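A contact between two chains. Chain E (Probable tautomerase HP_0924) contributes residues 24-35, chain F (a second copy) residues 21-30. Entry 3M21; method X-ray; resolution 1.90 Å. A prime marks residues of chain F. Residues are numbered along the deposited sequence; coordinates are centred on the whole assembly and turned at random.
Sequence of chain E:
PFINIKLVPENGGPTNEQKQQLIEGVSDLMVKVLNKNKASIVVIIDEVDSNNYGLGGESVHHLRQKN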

# COMPACT_ATOMS: atom_id res chain seq x y z
N GLU E 24 -18.31 -1.59 -7.69
CA GLU E 24 -19.53 -0.82 -7.49
C GLU E 24 -19.92 -0.80 -6.01
O GLU E 24 -20.41 0.21 -5.50
CB GLU E 24 -20.67 -1.41 -8.32
N GLY E 25 -19.71 -1.92 -5.33
CA GLY E 25 -20.05 -2.01 -3.92
C GLY E 25 -19.28 -1.01 -3.08
O GLY E 25 -19.86 -0.18 -2.38
N VAL E 26 -17.95 -1.09 -3.15
CA VAL E 26 -17.11 -0.18 -2.40
C VAL E 26 -17.37 1.27 -2.79
O VAL E 26 -17.42 2.15 -1.93
CB VAL E 26 -15.61 -0.50 -2.63
CG1 VAL E 26 -14.75 0.63 -2.10
CG2 VAL E 26 -15.26 -1.80 -1.92
N SER E 27 -17.53 1.51 -4.08
CA SER E 27 -17.77 2.86 -4.56
C SER E 27 -19.08 3.42 -3.99
O SER E 27 -19.11 4.54 -3.47
CB SER E 27 -17.78 2.89 -6.08
OG SER E 27 -16.49 2.54 -6.59
N ASP E 28 -20.17 2.65 -4.08
CA ASP E 28 -21.46 3.10 -3.55
C ASP E 28 -21.37 3.33 -2.04
O ASP E 28 -21.98 4.26 -1.50
CB ASP E 28 -22.57 2.08 -3.85
CG ASP E 28 -22.84 1.95 -5.34
OD1 ASP E 28 -22.59 2.92 -6.09
OD2 ASP E 28 -23.33 0.88 -5.76
N LEU E 29 -20.60 2.48 -1.35
CA LEU E 29 -20.44 2.61 0.10
C LEU E 29 -19.87 3.98 0.47
O LEU E 29 -20.32 4.61 1.43
CB LEU E 29 -19.51 1.51 0.64
CG LEU E 29 -19.24 1.59 2.15
CD1 LEU E 29 -20.51 1.23 2.92
CD2 LEU E 29 -18.12 0.61 2.53
N MET E 30 -18.88 4.44 -0.30
CA MET E 30 -18.27 5.75 -0.05
C MET E 30 -19.27 6.89 -0.22
O MET E 30 -19.26 7.86 0.54
CB MET E 30 -17.09 5.98 -1.00
CG MET E 30 -15.98 4.93 -0.90
SD MET E 30 -15.32 4.79 0.76
CE MET E 30 -15.59 3.08 1.10
N VAL E 31 -20.12 6.78 -1.23
CA VAL E 31 -21.12 7.80 -1.51
C VAL E 31 -22.16 7.84 -0.40
O VAL E 31 -22.55 8.92 0.07
CB VAL E 31 -21.85 7.53 -2.85
CG1 VAL E 31 -22.83 8.66 -3.16
CG2 VAL E 31 -20.84 7.40 -3.97
N LYS E 32 -22.61 6.67 0.03
CA LYS E 32 -23.63 6.59 1.08
C LYS E 32 -23.15 7.05 2.45
O LYS E 32 -23.90 7.68 3.19
CB LYS E 32 -24.16 5.15 1.18
CG LYS E 32 -25.34 5.00 2.13
CD LYS E 32 -25.87 3.58 2.10
CE LYS E 32 -27.32 3.51 2.54
NZ LYS E 32 -27.87 2.14 2.38
N VAL E 33 -21.91 6.73 2.79
CA VAL E 33 -21.38 7.10 4.10
C VAL E 33 -20.85 8.53 4.20
O VAL E 33 -21.22 9.26 5.12
CB VAL E 33 -20.28 6.12 4.54
CG1 VAL E 33 -19.68 6.56 5.87
CG2 VAL E 33 -20.86 4.72 4.67
N LEU E 34 -20.00 8.94 3.26
CA LEU E 34 -19.43 10.28 3.32
C LEU E 34 -19.82 11.17 2.15
O LEU E 34 -19.26 12.25 1.97
CB LEU E 34 -17.90 10.17 3.39
CG LEU E 34 -17.34 9.28 4.50
CD1 LEU E 34 -15.84 9.10 4.29
CD2 LEU E 34 -17.63 9.88 5.86
N ASN E 35 -20.79 10.72 1.36
CA ASN E 35 -21.26 11.48 0.20
C ASN E 35 -20.08 11.91 -0.68
O ASN E 35 -20.09 13.01 -1.25
CB ASN E 35 -22.05 12.72 0.65
CG ASN E 35 -23.16 12.38 1.64
OD1 ASN E 35 -23.92 11.42 1.44
ND2 ASN E 35 -23.26 13.16 2.70
N GLN F 21 -18.81 2.42 10.16
CA GLN F 21 -19.72 2.06 9.07
C GLN F 21 -18.94 1.57 7.85
O GLN F 21 -19.41 0.72 7.10
CB GLN F 21 -20.57 3.27 8.66
CG GLN F 21 -21.56 3.78 9.70
CD GLN F 21 -22.09 5.17 9.36
OE1 GLN F 21 -22.56 5.42 8.25
NE2 GLN F 21 -22.01 6.09 10.32
N LEU F 22 -17.75 2.13 7.63
CA LEU F 22 -16.93 1.72 6.49
C LEU F 22 -16.36 0.33 6.73
O LEU F 22 -16.34 -0.51 5.82
CB LEU F 22 -15.79 2.73 6.26
CG LEU F 22 -16.21 4.11 5.73
CD1 LEU F 22 -15.02 5.06 5.69
CD2 LEU F 22 -16.81 3.95 4.34
N ILE F 23 -15.92 0.09 7.96
CA ILE F 23 -15.37 -1.21 8.34
C ILE F 23 -16.43 -2.29 8.16
O ILE F 23 -16.17 -3.34 7.57
CB ILE F 23 -14.87 -1.19 9.79
CG1 ILE F 23 -13.60 -0.33 9.88
CG2 ILE F 23 -14.59 -2.61 10.28
CD1 ILE F 23 -13.10 -0.09 11.31
N GLU F 24 -17.64 -2.04 8.65
CA GLU F 24 -18.72 -3.01 8.53
C GLU F 24 -19.19 -3.12 7.07
O GLU F 24 -19.46 -4.22 6.58
CB GLU F 24 -19.89 -2.62 9.43
CG GLU F 24 -19.53 -2.54 10.90
CD GLU F 24 -20.64 -1.93 11.73
OE1 GLU F 24 -21.75 -2.49 11.74
OE2 GLU F 24 -20.40 -0.89 12.37
N GLY F 25 -19.28 -1.98 6.40
CA GLY F 25 -19.72 -1.98 5.01
C GLY F 25 -18.83 -2.82 4.11
O GLY F 25 -19.31 -3.68 3.36
N VAL F 26 -17.53 -2.58 4.18
CA VAL F 26 -16.59 -3.34 3.36
C VAL F 26 -16.59 -4.81 3.75
O VAL F 26 -16.55 -5.69 2.89
CB VAL F 26 -15.15 -2.78 3.49
CG1 VAL F 26 -14.14 -3.80 2.97
CG2 VAL F 26 -15.03 -1.49 2.71
N SER F 27 -16.64 -5.09 5.05
CA SER F 27 -16.64 -6.46 5.52
C SER F 27 -17.87 -7.21 5.00
O SER F 27 -17.75 -8.31 4.47
CB SER F 27 -16.61 -6.50 7.05
OG SER F 27 -15.43 -5.89 7.54
N ASP F 28 -19.06 -6.61 5.12
CA ASP F 28 -20.26 -7.27 4.62
C ASP F 28 -20.14 -7.51 3.12
O ASP F 28 -20.53 -8.58 2.63
CB ASP F 28 -21.51 -6.43 4.91
CG ASP F 28 -21.79 -6.29 6.39
OD1 ASP F 28 -21.47 -7.22 7.16
OD2 ASP F 28 -22.36 -5.25 6.80
N LEU F 29 -19.61 -6.53 2.39
CA LEU F 29 -19.44 -6.65 0.95
C LEU F 29 -18.63 -7.90 0.59
O LEU F 29 -18.99 -8.64 -0.33
CB LEU F 29 -18.74 -5.42 0.38
CG LEU F 29 -18.47 -5.45 -1.14
CD1 LEU F 29 -19.80 -5.36 -1.88
CD2 LEU F 29 -17.58 -4.27 -1.55
N MET F 30 -17.54 -8.13 1.31
CA MET F 30 -16.69 -9.30 1.05
C MET F 30 -17.42 -10.61 1.37
O MET F 30 -17.27 -11.60 0.65
CB MET F 30 -15.41 -9.24 1.88
CG MET F 30 -14.51 -8.05 1.59
SD MET F 30 -14.07 -7.94 -0.14
CE MET F 30 -12.97 -9.35 -0.30

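How do the two backbones lie against each other? The chain F stretch is helical throughout and the chain E stretch is helical up to its last residues, and the two helices run nearly antiparallel, at 158° between their N-to-C directions, with axes 10.0 Å apart at closest approach. The register is close to symmetric about Val26 and Val26′, whose CA atoms lie 6.6 Å apart; Gly25 faces Leu29′ and Leu29 faces Gly25′, each pair with CA atoms 6.8 Å apart.

What do the glycines contribute? They leave room for leucine. Leu29′ CD1 lies 3.9 Å from Gly25 CA, and Leu29 CD2 approaches Gly25′ C to 3.8 Å. An ideal CB on Gly25 would fall 2.5 Å from Leu29′ CD1, and one on Gly25′ would fall 2.5 Å from Leu29 CD1, so any side chain there would clash. Both leucines point toward the opposing helix with the same rotamer, chi1 t and chi2 p.

Which apolar side chains meet? Each of these leucines also packs against a valine: Val26 CG2 to Leu29′ CD2 is 3.4 Å, and Leu29 CD2 to Val26′ CG2 is 3.7 Å. Beyond this matched pair, Leu22′ sits as a knob among Leu29, Met30, Val33 and Leu34. Its CD2 lies 3.6 Å from Met30 CE and 4.1 Å from Val33 CB, while its CD1 is 4.4 Å from Leu34 CD1. Such contacts bring hydrocarbon surfaces together and exclude water from between them.

Does any polar bond join the helices? No hydrogen bond crosses between the stretches. Gln21′ meets Val33 through a nonbonded approach, OE1 to CG1 at 3.9 Å. The helices instead satisfy their backbones internally, as in Leu29 N to Gly25 O at 2.9 Å and Leu29′ N to Gly25′ O at 3.0 Å. Within chain F, Ser27′ OG also donates to Ile23′ O at 2.7 Å.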